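Local atomic coordinates of tricorn protease (Thermoplasma acidophilum, PDB entry 1K32), a protein that cleaves peptides as a serine protease, probably acting downstream of the proteasome in the disassembly of proteins. Residues R687-E690 with K691-L695. Residues are numbered along the deposited sequence; the frame is centred on the assembly and turned at random.
Sequences RIYE and KYRNL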
ATOM      1  N   ARG A 687     -56.279 -36.974  27.478  1.00 28.53           N
ATOM      2  CA  ARG A 687     -56.264 -38.204  28.247  1.00 29.70           C
ATOM      3  C   ARG A 687     -54.908 -38.455  28.925  1.00 29.38           C
ATOM      4  O   ARG A 687     -54.839 -39.044  30.006  1.00 28.64           O
ATOM      5  CB  ARG A 687     -56.591 -39.357  27.304  1.00 31.75           C
ATOM      6  CG  ARG A 687     -56.854 -40.688  27.949  1.00 34.83           C
ATOM      7  CD  ARG A 687     -57.046 -41.726  26.855  1.00 37.71           C
ATOM      8  NE  ARG A 687     -55.765 -42.145  26.291  1.00 40.86           N
ATOM      9  CZ  ARG A 687     -55.566 -42.466  25.017  1.00 41.01           C
ATOM     10  NH1 ARG A 687     -54.364 -42.842  24.616  1.00 43.69           N
ATOM     11  NH2 ARG A 687     -56.555 -42.390  24.138  1.00 42.11           N
ATOM     12  N   ILE A 688     -53.831 -37.989  28.307  1.00 26.92           N
ATOM     13  CA  ILE A 688     -52.505 -38.241  28.860  1.00 27.09           C
ATOM     14  C   ILE A 688     -51.842 -37.099  29.622  1.00 25.64           C
ATOM     15  O   ILE A 688     -50.872 -37.333  30.347  1.00 24.98           O
ATOM     16  CB  ILE A 688     -51.510 -38.686  27.742  1.00 26.93           C
ATOM     17  CG1 ILE A 688     -51.234 -37.525  26.787  1.00 26.58           C
ATOM     18  CG2 ILE A 688     -52.081 -39.859  26.965  1.00 28.35           C
ATOM     19  CD1 ILE A 688     -50.172 -37.829  25.741  1.00 30.12           C
ATOM     20  N   TYR A 689     -52.352 -35.879  29.465  1.00 23.13           N
ATOM     21  CA  TYR A 689     -51.741 -34.732  30.114  1.00 23.98           C
ATOM     22  C   TYR A 689     -51.390 -34.819  31.595  1.00 26.23           C
ATOM     23  O   TYR A 689     -50.218 -34.659  31.958  1.00 23.71           O
ATOM     24  CB  TYR A 689     -52.577 -33.462  29.900  1.00 24.93           C
ATOM     25  CG  TYR A 689     -51.921 -32.238  30.513  1.00 23.09           C
ATOM     26  CD1 TYR A 689     -52.239 -31.818  31.805  1.00 23.78           C
ATOM     27  CD2 TYR A 689     -50.910 -31.558  29.836  1.00 23.69           C
ATOM     28  CE1 TYR A 689     -51.557 -30.757  32.413  1.00 23.78           C
ATOM     29  CE2 TYR A 689     -50.227 -30.500  30.427  1.00 24.39           C
ATOM     30  CZ  TYR A 689     -50.555 -30.109  31.717  1.00 24.35           C
ATOM     31  OH  TYR A 689     -49.868 -29.080  32.308  1.00 25.13           O
ATOM     32  N   GLU A 690     -52.386 -35.059  32.450  1.00 24.97           N
ATOM     33  CA  GLU A 690     -52.142 -35.080  33.901  1.00 28.00           C
ATOM     34  C   GLU A 690     -51.192 -36.177  34.361  1.00 25.38           C
ATOM     35  O   GLU A 690     -50.261 -35.935  35.112  1.00 20.99           O
ATOM     36  CB  GLU A 690     -53.462 -35.210  34.677  1.00 31.82           C
ATOM     37  CG  GLU A 690     -53.268 -35.109  36.189  1.00 40.65           C
ATOM     38  CD  GLU A 690     -54.497 -35.499  36.986  1.00 45.99           C
ATOM     39  OE1 GLU A 690     -54.411 -35.521  38.236  1.00 49.71           O
ATOM     40  OE2 GLU A 690     -55.546 -35.785  36.367  1.00 50.37           O
ATOM     41  N   LYS A 691     -51.464 -37.390  33.915  1.00 24.60           N
ATOM     42  CA  LYS A 691     -50.659 -38.554  34.256  1.00 26.22           C
ATOM     43  C   LYS A 691     -49.155 -38.269  34.158  1.00 24.52           C
ATOM     44  O   LYS A 691     -48.396 -38.563  35.081  1.00 24.57           O
ATOM     45  CB  LYS A 691     -51.093 -39.691  33.331  1.00 26.70           C
ATOM     46  CG  LYS A 691     -50.117 -40.782  33.044  1.00 28.32           C
ATOM     47  CD  LYS A 691     -50.790 -41.823  32.144  1.00 26.58           C
ATOM     48  CE  LYS A 691     -52.037 -42.405  32.840  1.00 27.38           C
ATOM     49  NZ  LYS A 691     -52.611 -43.589  32.167  1.00 24.07           N
ATOM     50  N   TYR A 692     -48.715 -37.685  33.055  1.00 21.00           N
ATOM     51  CA  TYR A 692     -47.296 -37.401  32.920  1.00 21.13           C
ATOM     52  C   TYR A 692     -46.887 -36.074  33.539  1.00 20.94           C
ATOM     53  O   TYR A 692     -45.758 -35.921  34.002  1.00 16.28           O
ATOM     54  CB  TYR A 692     -46.890 -37.495  31.453  1.00 20.58           C
ATOM     55  CG  TYR A 692     -47.086 -38.910  30.965  1.00 21.97           C
ATOM     56  CD1 TYR A 692     -48.178 -39.255  30.171  1.00 17.95           C
ATOM     57  CD2 TYR A 692     -46.214 -39.921  31.370  1.00 19.94           C
ATOM     58  CE1 TYR A 692     -48.392 -40.570  29.793  1.00 20.74           C
ATOM     59  CE2 TYR A 692     -46.418 -41.231  31.006  1.00 19.38           C
ATOM     60  CZ  TYR A 692     -47.502 -41.558  30.220  1.00 21.73           C
ATOM     61  OH  TYR A 692     -47.699 -42.870  29.866  1.00 20.78           O
ATOM     62  N   ARG A 693     -47.814 -35.124  33.576  1.00 19.81           N
ATOM     63  CA  ARG A 693     -47.518 -33.841  34.193  1.00 22.46           C
ATOM     64  C   ARG A 693     -47.223 -34.082  35.684  1.00 21.29           C
ATOM     65  O   ARG A 693     -46.449 -33.357  36.291  1.00 22.34           O
ATOM     66  CB  ARG A 693     -48.708 -32.885  34.020  1.00 25.61           C
ATOM     67  CG  ARG A 693     -48.482 -31.486  34.583  1.00 30.24           C
ATOM     68  CD  ARG A 693     -49.044 -31.362  35.979  1.00 34.98           C
ATOM     69  NE  ARG A 693     -48.851 -30.023  36.534  1.00 40.83           N
ATOM     70  CZ  ARG A 693     -47.735 -29.606  37.125  1.00 41.77           C
ATOM     71  NH1 ARG A 693     -47.658 -28.370  37.595  1.00 40.54           N
ATOM     72  NH2 ARG A 693     -46.702 -30.431  37.264  1.00 41.58           N
ATOM     73  N   ASN A 694     -47.818 -35.119  36.267  1.00 20.57           N
ATOM     74  CA  ASN A 694     -47.585 -35.403  37.686  1.00 23.17           C
ATOM     75  C   ASN A 694     -46.189 -35.948  37.984  1.00 23.40           C
ATOM     76  O   ASN A 694     -45.712 -35.884  39.124  1.00 22.61           O
ATOM     77  CB  ASN A 694     -48.631 -36.381  38.230  1.00 24.03           C
ATOM     78  CG  ASN A 694     -50.004 -35.741  38.390  1.00 26.31           C
ATOM     79  OD1 ASN A 694     -50.115 -34.532  38.574  1.00 25.95           O
ATOM     80  ND2 ASN A 694     -51.048 -36.552  38.334  1.00 24.06           N
ATOM     81  N   LEU A 695     -45.533 -36.496  36.971  1.00 21.60           N
ATOM     82  CA  LEU A 695     -44.187 -37.028  37.174  1.00 22.53           C
ATOM     83  C   LEU A 695     -43.137 -35.941  37.011  1.00 22.80           C
ATOM     84  O   LEU A 695     -41.995 -36.111  37.417  1.00 22.50           O
ATOM     85  CB  LEU A 695     -43.890 -38.132  36.170  1.00 20.71           C
ATOM     86  CG  LEU A 695     -44.784 -39.362  36.222  1.00 22.65           C
ATOM     87  CD1 LEU A 695     -44.345 -40.312  35.113  1.00 20.88           C
ATOM     88  CD2 LEU A 695     -44.696 -40.023  37.613  1.00 20.49           C
TER
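Arg693 N donates to Tyr689 O at 2.9 Å and Asn694 N to Glu690 O at 2.8 Å, successive i to i+4 backbone bonds that carry the helical pattern through 687-694, while the bond from Tyr692 N to Ile688 O, one step earlier, is weak at 3.5 Å. The main side-chain contact also spans one turn: Tyr689 and Arg693 lie side by side and point the same way. Arg693 CB sits over one face of the Tyr689 ring, displaced toward its rim, in a CH-pi contact 4.2 Å from the ring centroid. With CG turned away from its own backbone N (chi1 -178°), Arg693 then runs along the phenol, and its CG comes to 3.6 Å from Tyr689 OH before the chain bends at chi2. That hydroxyl is hydrogen-bonded to Asp665 on helix 656-674, and the ring also meets Trp668 edge-to-face and Arg356 in a cation-pi contact. Replacing Tyr689 by an alanine is likely to leave Asp665 without this hydroxyl partner and the aliphatic part of Arg693 without the ring it lies against. On the buried side of the helix, Tyr692 brings the edge of its ring to the preceding turn, CD1 lying 3.3 Å from Ile688 O and 4.2 Å from Ile688 CB; its hydroxyl reaches Glu715, and Met712 of helix 702-714 touches both side chains. Glu690 and Asn694 cross at an angle: Asn694 ND2 lies beside Glu690 CG at 3.4 Å, with carboxylate and amide planes 83° apart. This is i to i+4 side-chain pairing along an amphipathic helix, here one within the C1 domain region of tricorn that packs against helices 656-674 and 702-714.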